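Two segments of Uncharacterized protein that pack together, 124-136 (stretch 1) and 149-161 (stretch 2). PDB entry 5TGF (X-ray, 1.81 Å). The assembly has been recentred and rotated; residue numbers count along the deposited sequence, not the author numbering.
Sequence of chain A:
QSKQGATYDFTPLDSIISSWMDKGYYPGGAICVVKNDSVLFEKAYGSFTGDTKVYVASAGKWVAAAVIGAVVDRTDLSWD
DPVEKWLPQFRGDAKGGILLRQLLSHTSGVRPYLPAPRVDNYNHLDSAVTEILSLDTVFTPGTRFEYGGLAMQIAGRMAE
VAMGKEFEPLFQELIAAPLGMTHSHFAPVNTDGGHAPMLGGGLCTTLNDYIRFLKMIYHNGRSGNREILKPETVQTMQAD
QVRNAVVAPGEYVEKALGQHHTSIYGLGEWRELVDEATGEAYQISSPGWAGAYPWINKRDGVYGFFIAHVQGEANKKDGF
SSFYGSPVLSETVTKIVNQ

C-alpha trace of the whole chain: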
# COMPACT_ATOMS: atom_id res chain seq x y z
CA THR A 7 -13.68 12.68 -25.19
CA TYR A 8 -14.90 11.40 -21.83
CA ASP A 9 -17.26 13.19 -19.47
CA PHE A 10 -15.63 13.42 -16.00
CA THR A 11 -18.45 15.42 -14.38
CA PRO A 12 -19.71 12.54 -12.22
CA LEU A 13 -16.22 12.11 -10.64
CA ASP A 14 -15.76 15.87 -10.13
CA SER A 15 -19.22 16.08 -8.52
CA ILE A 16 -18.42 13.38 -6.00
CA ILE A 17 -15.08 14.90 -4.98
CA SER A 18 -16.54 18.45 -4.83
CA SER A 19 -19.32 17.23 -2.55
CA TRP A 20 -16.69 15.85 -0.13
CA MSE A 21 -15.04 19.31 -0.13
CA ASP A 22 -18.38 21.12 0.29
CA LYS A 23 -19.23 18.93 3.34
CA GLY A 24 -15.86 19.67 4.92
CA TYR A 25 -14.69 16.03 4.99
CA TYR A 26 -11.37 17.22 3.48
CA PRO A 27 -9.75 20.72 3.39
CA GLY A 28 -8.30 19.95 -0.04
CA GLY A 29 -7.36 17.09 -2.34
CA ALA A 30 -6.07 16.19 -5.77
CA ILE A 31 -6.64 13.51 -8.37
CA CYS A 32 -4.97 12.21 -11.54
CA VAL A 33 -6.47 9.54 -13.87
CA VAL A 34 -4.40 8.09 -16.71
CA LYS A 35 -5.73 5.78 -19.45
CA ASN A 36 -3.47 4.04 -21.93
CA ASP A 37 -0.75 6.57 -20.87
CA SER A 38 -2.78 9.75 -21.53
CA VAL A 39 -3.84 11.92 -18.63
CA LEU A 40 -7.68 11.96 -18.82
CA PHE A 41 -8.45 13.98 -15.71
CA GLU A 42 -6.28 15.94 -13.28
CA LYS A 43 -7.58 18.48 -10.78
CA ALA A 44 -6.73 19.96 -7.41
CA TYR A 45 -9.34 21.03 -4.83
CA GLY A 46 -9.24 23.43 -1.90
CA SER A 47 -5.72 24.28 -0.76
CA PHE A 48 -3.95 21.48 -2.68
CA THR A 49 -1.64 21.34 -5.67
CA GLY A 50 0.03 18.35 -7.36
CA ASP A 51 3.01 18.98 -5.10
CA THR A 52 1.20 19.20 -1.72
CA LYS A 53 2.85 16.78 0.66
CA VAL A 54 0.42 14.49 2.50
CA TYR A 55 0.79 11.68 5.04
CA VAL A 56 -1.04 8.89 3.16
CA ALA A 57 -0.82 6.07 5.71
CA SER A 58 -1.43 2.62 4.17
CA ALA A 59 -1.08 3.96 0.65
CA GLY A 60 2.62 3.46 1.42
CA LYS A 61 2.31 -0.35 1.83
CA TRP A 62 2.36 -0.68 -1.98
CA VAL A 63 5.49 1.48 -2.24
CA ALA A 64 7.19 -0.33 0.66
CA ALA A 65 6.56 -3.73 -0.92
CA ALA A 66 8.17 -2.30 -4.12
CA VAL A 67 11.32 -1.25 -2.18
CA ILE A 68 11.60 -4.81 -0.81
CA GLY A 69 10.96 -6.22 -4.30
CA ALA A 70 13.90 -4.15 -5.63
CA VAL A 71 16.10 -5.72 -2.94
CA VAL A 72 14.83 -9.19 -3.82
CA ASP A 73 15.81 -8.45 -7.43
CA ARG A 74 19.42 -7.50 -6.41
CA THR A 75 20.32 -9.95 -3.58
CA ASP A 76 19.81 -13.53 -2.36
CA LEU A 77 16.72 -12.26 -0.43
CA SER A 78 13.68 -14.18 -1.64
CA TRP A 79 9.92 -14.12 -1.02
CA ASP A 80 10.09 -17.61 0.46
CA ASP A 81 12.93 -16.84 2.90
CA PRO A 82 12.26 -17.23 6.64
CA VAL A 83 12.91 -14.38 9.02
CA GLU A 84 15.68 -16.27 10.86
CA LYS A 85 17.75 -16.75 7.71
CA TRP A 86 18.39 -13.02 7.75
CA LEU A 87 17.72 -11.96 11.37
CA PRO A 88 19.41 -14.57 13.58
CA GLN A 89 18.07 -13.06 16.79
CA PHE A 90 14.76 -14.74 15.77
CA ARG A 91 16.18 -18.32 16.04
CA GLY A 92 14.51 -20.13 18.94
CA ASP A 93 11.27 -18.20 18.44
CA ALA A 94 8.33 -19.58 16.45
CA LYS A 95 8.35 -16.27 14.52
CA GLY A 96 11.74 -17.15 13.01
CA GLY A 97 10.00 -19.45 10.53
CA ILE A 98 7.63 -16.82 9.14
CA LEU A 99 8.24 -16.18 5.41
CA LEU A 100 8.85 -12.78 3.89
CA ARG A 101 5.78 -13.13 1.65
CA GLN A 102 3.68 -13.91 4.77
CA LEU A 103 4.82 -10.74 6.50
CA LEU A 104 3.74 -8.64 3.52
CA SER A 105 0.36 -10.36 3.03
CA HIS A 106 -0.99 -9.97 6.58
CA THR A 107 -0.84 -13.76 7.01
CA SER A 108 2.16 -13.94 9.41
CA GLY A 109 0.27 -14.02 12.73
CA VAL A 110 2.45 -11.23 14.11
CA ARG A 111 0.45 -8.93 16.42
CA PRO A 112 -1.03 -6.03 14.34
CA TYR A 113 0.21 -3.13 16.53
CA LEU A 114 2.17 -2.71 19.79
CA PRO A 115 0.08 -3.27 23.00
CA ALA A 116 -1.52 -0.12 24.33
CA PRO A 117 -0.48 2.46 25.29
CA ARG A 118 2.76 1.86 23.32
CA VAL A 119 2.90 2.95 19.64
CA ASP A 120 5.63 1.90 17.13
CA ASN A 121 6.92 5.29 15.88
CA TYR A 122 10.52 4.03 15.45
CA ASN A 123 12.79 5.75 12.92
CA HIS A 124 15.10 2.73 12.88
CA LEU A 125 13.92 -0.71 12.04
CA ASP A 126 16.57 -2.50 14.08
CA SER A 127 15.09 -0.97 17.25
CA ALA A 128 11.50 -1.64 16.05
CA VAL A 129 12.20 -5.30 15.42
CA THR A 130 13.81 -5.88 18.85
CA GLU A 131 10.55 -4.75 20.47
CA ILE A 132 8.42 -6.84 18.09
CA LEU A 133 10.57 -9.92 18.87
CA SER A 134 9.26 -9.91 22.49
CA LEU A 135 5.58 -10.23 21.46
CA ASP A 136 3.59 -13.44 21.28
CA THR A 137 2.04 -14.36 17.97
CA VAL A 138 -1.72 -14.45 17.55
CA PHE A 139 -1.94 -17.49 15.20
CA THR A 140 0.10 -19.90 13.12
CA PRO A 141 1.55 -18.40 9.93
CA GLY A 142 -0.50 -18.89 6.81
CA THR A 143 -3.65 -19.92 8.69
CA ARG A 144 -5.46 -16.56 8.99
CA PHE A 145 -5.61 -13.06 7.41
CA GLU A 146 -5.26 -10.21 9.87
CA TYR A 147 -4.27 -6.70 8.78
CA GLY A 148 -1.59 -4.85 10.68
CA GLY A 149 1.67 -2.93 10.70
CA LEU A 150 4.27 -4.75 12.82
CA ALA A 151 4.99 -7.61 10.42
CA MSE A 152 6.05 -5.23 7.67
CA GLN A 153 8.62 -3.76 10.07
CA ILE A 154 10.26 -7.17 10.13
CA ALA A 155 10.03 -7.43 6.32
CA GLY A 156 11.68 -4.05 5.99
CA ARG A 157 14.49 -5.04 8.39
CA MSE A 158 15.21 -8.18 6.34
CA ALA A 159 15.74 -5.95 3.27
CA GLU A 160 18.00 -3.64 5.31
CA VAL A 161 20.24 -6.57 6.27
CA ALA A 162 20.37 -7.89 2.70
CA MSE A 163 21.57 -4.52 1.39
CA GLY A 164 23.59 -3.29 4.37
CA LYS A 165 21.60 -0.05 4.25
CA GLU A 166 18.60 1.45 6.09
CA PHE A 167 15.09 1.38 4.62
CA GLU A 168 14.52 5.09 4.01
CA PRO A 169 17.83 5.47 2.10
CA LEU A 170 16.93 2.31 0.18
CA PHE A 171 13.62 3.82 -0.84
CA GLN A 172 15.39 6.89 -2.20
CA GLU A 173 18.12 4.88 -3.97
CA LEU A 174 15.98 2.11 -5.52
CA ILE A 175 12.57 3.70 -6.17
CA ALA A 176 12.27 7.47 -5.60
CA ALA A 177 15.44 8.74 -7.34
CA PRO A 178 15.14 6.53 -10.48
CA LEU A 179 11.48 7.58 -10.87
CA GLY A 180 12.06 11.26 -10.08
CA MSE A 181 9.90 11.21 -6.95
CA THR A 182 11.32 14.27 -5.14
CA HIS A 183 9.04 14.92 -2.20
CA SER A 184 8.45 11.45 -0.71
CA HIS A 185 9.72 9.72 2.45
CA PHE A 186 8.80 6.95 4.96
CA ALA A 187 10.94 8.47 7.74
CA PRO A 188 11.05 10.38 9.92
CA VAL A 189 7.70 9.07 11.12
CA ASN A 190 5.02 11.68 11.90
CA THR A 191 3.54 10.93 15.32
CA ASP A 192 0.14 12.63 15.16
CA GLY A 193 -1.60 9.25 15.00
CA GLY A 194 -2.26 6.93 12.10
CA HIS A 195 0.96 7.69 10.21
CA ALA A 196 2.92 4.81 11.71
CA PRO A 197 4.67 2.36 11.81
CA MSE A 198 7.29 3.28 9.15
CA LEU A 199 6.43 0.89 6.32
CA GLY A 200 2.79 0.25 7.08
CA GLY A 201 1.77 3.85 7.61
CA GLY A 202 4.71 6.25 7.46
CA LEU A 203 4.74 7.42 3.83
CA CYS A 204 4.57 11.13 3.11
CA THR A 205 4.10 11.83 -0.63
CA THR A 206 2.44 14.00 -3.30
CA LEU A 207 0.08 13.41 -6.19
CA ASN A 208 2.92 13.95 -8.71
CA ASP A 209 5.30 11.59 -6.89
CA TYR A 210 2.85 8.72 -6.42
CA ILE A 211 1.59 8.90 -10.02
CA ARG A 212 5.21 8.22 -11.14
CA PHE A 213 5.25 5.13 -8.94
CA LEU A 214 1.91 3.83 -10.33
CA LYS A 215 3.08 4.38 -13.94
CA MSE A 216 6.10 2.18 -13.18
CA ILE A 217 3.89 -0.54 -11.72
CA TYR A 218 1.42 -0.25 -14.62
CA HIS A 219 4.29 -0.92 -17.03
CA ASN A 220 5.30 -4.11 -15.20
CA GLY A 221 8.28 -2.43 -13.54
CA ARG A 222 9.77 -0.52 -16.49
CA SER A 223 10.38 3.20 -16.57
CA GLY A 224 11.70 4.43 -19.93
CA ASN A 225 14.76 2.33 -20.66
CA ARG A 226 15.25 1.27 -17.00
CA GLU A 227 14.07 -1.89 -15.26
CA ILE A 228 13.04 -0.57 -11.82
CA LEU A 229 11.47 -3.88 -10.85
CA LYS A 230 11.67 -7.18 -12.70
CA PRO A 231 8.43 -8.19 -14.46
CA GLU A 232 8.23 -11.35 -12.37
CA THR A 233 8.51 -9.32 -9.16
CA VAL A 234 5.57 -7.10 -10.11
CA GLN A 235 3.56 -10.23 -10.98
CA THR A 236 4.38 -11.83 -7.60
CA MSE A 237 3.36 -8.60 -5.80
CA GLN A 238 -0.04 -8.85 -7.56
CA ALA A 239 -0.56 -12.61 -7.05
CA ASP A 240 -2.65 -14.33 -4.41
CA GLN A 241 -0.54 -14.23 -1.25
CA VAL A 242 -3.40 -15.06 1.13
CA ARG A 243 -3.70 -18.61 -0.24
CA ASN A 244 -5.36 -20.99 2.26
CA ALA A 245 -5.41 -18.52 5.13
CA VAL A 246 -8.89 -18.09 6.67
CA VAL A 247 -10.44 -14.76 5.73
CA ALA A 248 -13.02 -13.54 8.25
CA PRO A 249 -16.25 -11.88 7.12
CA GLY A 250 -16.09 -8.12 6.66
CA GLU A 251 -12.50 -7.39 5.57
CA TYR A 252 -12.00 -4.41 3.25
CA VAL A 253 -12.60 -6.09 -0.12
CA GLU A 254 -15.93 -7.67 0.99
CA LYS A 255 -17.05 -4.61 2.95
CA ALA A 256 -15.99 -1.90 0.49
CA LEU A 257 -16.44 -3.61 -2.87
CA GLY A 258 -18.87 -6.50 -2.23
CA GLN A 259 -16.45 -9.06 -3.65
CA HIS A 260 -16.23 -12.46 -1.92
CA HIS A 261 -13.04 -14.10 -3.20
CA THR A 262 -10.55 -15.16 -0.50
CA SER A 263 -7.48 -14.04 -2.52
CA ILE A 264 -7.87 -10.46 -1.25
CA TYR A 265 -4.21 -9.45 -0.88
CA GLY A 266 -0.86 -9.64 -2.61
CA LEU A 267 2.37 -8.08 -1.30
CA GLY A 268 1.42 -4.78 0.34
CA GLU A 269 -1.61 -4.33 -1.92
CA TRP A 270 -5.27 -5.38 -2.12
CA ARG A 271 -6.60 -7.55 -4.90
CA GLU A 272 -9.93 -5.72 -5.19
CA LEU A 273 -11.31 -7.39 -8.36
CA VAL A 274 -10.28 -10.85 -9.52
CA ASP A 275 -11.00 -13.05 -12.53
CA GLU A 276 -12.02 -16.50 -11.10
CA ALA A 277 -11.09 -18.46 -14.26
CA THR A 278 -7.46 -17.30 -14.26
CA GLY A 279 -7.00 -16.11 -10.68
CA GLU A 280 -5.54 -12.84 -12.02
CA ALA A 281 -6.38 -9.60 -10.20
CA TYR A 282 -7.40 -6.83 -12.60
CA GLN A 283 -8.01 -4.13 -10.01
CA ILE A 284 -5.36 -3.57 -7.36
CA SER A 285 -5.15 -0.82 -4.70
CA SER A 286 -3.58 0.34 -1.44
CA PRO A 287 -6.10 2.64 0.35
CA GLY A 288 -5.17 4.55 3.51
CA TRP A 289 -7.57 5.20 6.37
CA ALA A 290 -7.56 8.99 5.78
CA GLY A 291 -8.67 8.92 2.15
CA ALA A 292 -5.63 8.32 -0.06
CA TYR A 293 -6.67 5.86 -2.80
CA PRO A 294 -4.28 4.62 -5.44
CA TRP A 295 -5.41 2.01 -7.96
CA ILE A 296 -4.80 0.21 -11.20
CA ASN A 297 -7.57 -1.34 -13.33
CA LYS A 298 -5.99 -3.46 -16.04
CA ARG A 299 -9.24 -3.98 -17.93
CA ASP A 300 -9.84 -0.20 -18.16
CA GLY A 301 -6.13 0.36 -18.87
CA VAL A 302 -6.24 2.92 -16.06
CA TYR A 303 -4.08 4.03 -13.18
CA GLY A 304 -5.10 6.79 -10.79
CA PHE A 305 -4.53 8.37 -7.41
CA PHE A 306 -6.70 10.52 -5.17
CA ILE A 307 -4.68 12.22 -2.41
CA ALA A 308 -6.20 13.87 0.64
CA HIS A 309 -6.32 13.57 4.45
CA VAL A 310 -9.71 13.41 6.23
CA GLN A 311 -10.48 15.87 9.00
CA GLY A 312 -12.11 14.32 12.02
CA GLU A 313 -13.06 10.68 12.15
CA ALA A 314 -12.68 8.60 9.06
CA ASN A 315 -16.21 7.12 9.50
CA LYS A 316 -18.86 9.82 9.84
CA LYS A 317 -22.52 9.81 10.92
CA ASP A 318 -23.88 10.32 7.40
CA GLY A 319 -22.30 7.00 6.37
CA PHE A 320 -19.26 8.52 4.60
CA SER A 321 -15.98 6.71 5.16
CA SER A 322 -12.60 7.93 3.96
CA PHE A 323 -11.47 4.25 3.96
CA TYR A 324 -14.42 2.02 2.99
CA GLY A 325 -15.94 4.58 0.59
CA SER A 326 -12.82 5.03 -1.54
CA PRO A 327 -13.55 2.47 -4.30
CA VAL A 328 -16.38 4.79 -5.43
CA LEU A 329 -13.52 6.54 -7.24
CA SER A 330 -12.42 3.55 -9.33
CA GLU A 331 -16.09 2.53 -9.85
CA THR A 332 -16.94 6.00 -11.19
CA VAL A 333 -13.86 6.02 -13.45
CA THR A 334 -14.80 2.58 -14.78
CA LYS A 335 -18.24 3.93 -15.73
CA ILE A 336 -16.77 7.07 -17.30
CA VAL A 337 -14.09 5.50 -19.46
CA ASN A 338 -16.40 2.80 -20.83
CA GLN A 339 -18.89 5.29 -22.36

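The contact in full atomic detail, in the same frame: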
# COMPACT_ATOMS: atom_id res chain seq x y z
N HIS A 124 14.15 3.76 13.27
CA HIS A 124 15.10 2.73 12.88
C HIS A 124 14.53 1.36 13.05
O HIS A 124 14.04 0.99 14.15
CB HIS A 124 16.40 2.85 13.70
CG HIS A 124 17.03 4.20 13.61
ND1 HIS A 124 17.80 4.59 12.54
CD2 HIS A 124 16.92 5.29 14.41
CE1 HIS A 124 18.11 5.87 12.66
NE2 HIS A 124 17.59 6.31 13.80
N LEU A 125 14.57 0.58 11.99
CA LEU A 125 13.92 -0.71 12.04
C LEU A 125 14.60 -1.71 12.97
O LEU A 125 13.94 -2.58 13.53
CB LEU A 125 13.76 -1.27 10.63
CG LEU A 125 12.83 -0.49 9.72
CD1 LEU A 125 12.72 -1.26 8.40
CD2 LEU A 125 11.47 -0.27 10.36
N ASP A 126 15.91 -1.58 13.16
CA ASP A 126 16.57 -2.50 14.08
C ASP A 126 16.02 -2.41 15.50
O ASP A 126 15.78 -3.44 16.15
CB ASP A 126 18.10 -2.37 14.05
CG ASP A 126 18.62 -1.03 14.55
OD1 ASP A 126 17.87 -0.04 14.73
OD2 ASP A 126 19.87 -0.94 14.70
N SER A 127 15.76 -1.18 15.96
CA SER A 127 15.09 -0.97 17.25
C SER A 127 13.62 -1.44 17.25
O SER A 127 13.14 -2.04 18.22
CB SER A 127 15.14 0.52 17.62
OG SER A 127 16.46 0.98 17.74
N ALA A 128 12.91 -1.18 16.16
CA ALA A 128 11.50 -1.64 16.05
C ALA A 128 11.42 -3.14 16.19
O ALA A 128 10.55 -3.65 16.88
CB ALA A 128 10.88 -1.22 14.75
N VAL A 129 12.30 -3.85 15.50
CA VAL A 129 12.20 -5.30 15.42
C VAL A 129 12.59 -6.01 16.73
O VAL A 129 12.04 -7.05 17.05
CB VAL A 129 13.02 -5.84 14.22
CG1 VAL A 129 13.17 -7.33 14.31
CG2 VAL A 129 12.36 -5.46 12.92
N THR A 130 13.52 -5.43 17.48
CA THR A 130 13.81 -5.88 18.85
C THR A 130 12.58 -5.85 19.75
O THR A 130 12.32 -6.80 20.49
CB THR A 130 14.93 -5.04 19.49
OG1 THR A 130 16.09 -5.14 18.66
CG2 THR A 130 15.28 -5.59 20.89
N GLU A 131 11.79 -4.79 19.69
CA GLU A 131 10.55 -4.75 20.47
C GLU A 131 9.51 -5.75 19.96
O GLU A 131 8.85 -6.44 20.76
CB GLU A 131 9.96 -3.37 20.51
CG GLU A 131 8.66 -3.33 21.33
CD GLU A 131 8.34 -1.98 21.91
OE1 GLU A 131 8.98 -0.98 21.50
OE2 GLU A 131 7.42 -1.91 22.77
N ILE A 132 9.39 -5.90 18.64
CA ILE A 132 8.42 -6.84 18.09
C ILE A 132 8.79 -8.29 18.45
O ILE A 132 7.91 -9.13 18.67
CB ILE A 132 8.27 -6.65 16.57
CG1 ILE A 132 7.71 -5.26 16.27
CG2 ILE A 132 7.41 -7.77 15.95
CD1 ILE A 132 8.03 -4.79 14.86
N LEU A 133 10.08 -8.57 18.57
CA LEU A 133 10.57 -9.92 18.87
C LEU A 133 10.00 -10.43 20.20
O LEU A 133 9.74 -11.61 20.32
CB LEU A 133 12.10 -9.96 18.88
CG LEU A 133 12.78 -11.26 19.36
CD1 LEU A 133 12.38 -12.44 18.49
CD2 LEU A 133 14.28 -11.08 19.37
N SER A 134 9.77 -9.54 21.16
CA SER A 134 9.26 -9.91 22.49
C SER A 134 7.79 -10.32 22.51
O SER A 134 7.34 -10.89 23.48
CB SER A 134 9.48 -8.74 23.48
OG SER A 134 8.58 -7.67 23.20
N LEU A 135 7.03 -10.06 21.45
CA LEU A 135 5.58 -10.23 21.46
C LEU A 135 5.17 -11.62 20.99
O LEU A 135 5.64 -12.13 19.98
CB LEU A 135 4.89 -9.18 20.55
CG LEU A 135 5.10 -7.70 20.91
CD1 LEU A 135 4.53 -6.80 19.82
CD2 LEU A 135 4.54 -7.35 22.29
N ASP A 136 4.23 -12.21 21.71
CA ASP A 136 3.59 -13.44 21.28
C ASP A 136 2.86 -13.24 19.95
O ASP A 136 2.33 -12.14 19.63
CB ASP A 136 2.52 -13.88 22.30
CG ASP A 136 3.09 -14.27 23.65
OD1 ASP A 136 4.25 -14.74 23.72
OD2 ASP A 136 2.33 -14.14 24.64
N GLY A 149 0.48 -3.71 11.04
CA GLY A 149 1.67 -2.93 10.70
C GLY A 149 3.00 -3.49 11.21
O GLY A 149 4.04 -3.24 10.62
N LEU A 150 3.00 -4.27 12.28
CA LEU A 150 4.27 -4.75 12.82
C LEU A 150 5.02 -5.71 11.91
O LEU A 150 6.25 -5.66 11.86
CB LEU A 150 4.09 -5.38 14.21
CG LEU A 150 3.48 -4.48 15.30
CD1 LEU A 150 3.44 -5.23 16.63
CD2 LEU A 150 4.31 -3.22 15.44
N ALA A 151 4.32 -6.63 11.25
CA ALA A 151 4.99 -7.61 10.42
C ALA A 151 5.80 -6.99 9.32
O ALA A 151 6.89 -7.46 9.00
CB ALA A 151 4.00 -8.61 9.84
N MSE A 152 5.32 -5.88 8.76
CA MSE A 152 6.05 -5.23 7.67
C MSE A 152 7.31 -4.58 8.18
O MSE A 152 8.23 -4.36 7.40
CB MSE A 152 5.16 -4.28 6.87
CG MSE A 152 4.20 -5.15 6.05
SE MSE A 152 3.02 -4.02 4.97
CE MSE A 152 4.33 -2.82 4.14
N GLN A 153 7.36 -4.24 9.47
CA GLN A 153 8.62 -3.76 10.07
C GLN A 153 9.70 -4.81 9.97
O GLN A 153 10.83 -4.50 9.63
CB GLN A 153 8.46 -3.34 11.53
CG GLN A 153 7.42 -2.29 11.79
CD GLN A 153 7.84 -0.93 11.30
OE1 GLN A 153 7.64 -0.60 10.12
NE2 GLN A 153 8.40 -0.14 12.19
N ILE A 154 9.33 -6.05 10.24
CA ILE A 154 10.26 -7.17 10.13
C ILE A 154 10.70 -7.36 8.68
O ILE A 154 11.90 -7.49 8.41
CB ILE A 154 9.64 -8.46 10.66
CG1 ILE A 154 9.23 -8.31 12.13
CG2 ILE A 154 10.60 -9.64 10.50
CD1 ILE A 154 8.66 -9.59 12.69
N ALA A 155 9.74 -7.34 7.75
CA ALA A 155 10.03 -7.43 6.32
C ALA A 155 11.02 -6.36 5.88
O ALA A 155 12.00 -6.66 5.18
CB ALA A 155 8.75 -7.34 5.48
N GLY A 156 10.77 -5.12 6.29
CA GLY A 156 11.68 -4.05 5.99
C GLY A 156 13.09 -4.27 6.54
O GLY A 156 14.07 -3.93 5.88
N ARG A 157 13.20 -4.78 7.77
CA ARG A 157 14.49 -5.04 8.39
C ARG A 157 15.25 -6.15 7.63
O ARG A 157 16.48 -6.08 7.52
CB ARG A 157 14.33 -5.43 9.84
CG ARG A 157 15.63 -5.68 10.61
CD ARG A 157 16.50 -4.47 10.69
NE ARG A 157 17.81 -4.83 11.28
CZ ARG A 157 18.98 -4.34 10.90
NH1 ARG A 157 19.06 -3.40 9.97
NH2 ARG A 157 20.09 -4.78 11.48
N MSE A 158 14.54 -7.12 7.07
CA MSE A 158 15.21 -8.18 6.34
C MSE A 158 15.86 -7.58 5.08
O MSE A 158 17.00 -7.94 4.74
CB MSE A 158 14.30 -9.34 5.96
CG MSE A 158 13.76 -10.14 7.15
SE MSE A 158 12.25 -11.26 6.62
CE MSE A 158 13.11 -12.71 5.60
N ALA A 159 15.18 -6.61 4.45
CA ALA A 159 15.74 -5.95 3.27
C ALA A 159 16.96 -5.09 3.64
O ALA A 159 17.96 -5.08 2.89
CB ALA A 159 14.68 -5.13 2.55
N GLU A 160 16.90 -4.44 4.80
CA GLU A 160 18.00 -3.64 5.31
C GLU A 160 19.28 -4.49 5.46
O GLU A 160 20.37 -4.06 5.09
CB GLU A 160 17.69 -2.99 6.65
CG GLU A 160 16.72 -1.84 6.61
CD GLU A 160 16.58 -1.10 7.94
OE1 GLU A 160 17.01 -1.62 9.00
OE2 GLU A 160 16.05 0.04 7.94
N VAL A 161 19.13 -5.66 6.07
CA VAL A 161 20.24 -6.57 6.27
C VAL A 161 20.79 -7.09 4.94
O VAL A 161 22.00 -7.15 4.75
CB VAL A 161 19.84 -7.70 7.24
CG1 VAL A 161 20.91 -8.80 7.31
CG2 VAL A 161 19.63 -7.09 8.61
O HOH W 1 15.63 1.92 9.49
O HOH W 2 17.66 -0.08 11.16

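Two helices, 125-133 and 150-161, cross at 132° between their N-to-C directions, with axes approaching to 9.2 Å, and apolar packing dominates their contact. At its centre, beta-branched Val-129 lays CG2 against the backbone, 3.9 Å from Ile-154 CA, and 3.7 Å from Arg-157 CB. Ile-132 uses both branches, CD1 lying 4.0 Å from Leu-150 CB and CG2 3.9 Å from Ile-154 CD1. Past the helix, Leu-135 CD1 meets Leu-150 CD1 at 3.7 Å.

Toward the other end, Leu-125 is a knob among Gln-153, Gly-156, Arg-157 and Glu-160. Its CD1 lies 3.6 Å from Gly-156 C, an approach that suits glycine: a CB there would sit 2.9 Å from Leu-125 CD1, a clash. Ile-132 CD1 packs on Gln-153 CB at 3.7 Å, while Leu-125 CD2 (3.6 Å) and Ala-128 CB (3.7 Å) lie against Gln-153 NE2, already hydrogen-bonded elsewhere in the structure.

At the polar edge no direct hydrogen bond joins the stretches. Within stretch 2, Arg-157 NH1 forms a salt bridge with Glu-160 OE1 (2.9 Å), pairing opposite charges three residues apart, while Asp-126 CB covers one guanidinium face. Glu-160's carboxylate also reaches two waters at the other helix's first turn: water 1 accepts from Leu-125 N (3.0 Å) and its O lies 2.5 Å from Glu-160 OE2; water 2 accepts from Asp-126 N (3.1 Å), its O 2.7 Å from Glu-160 OE1.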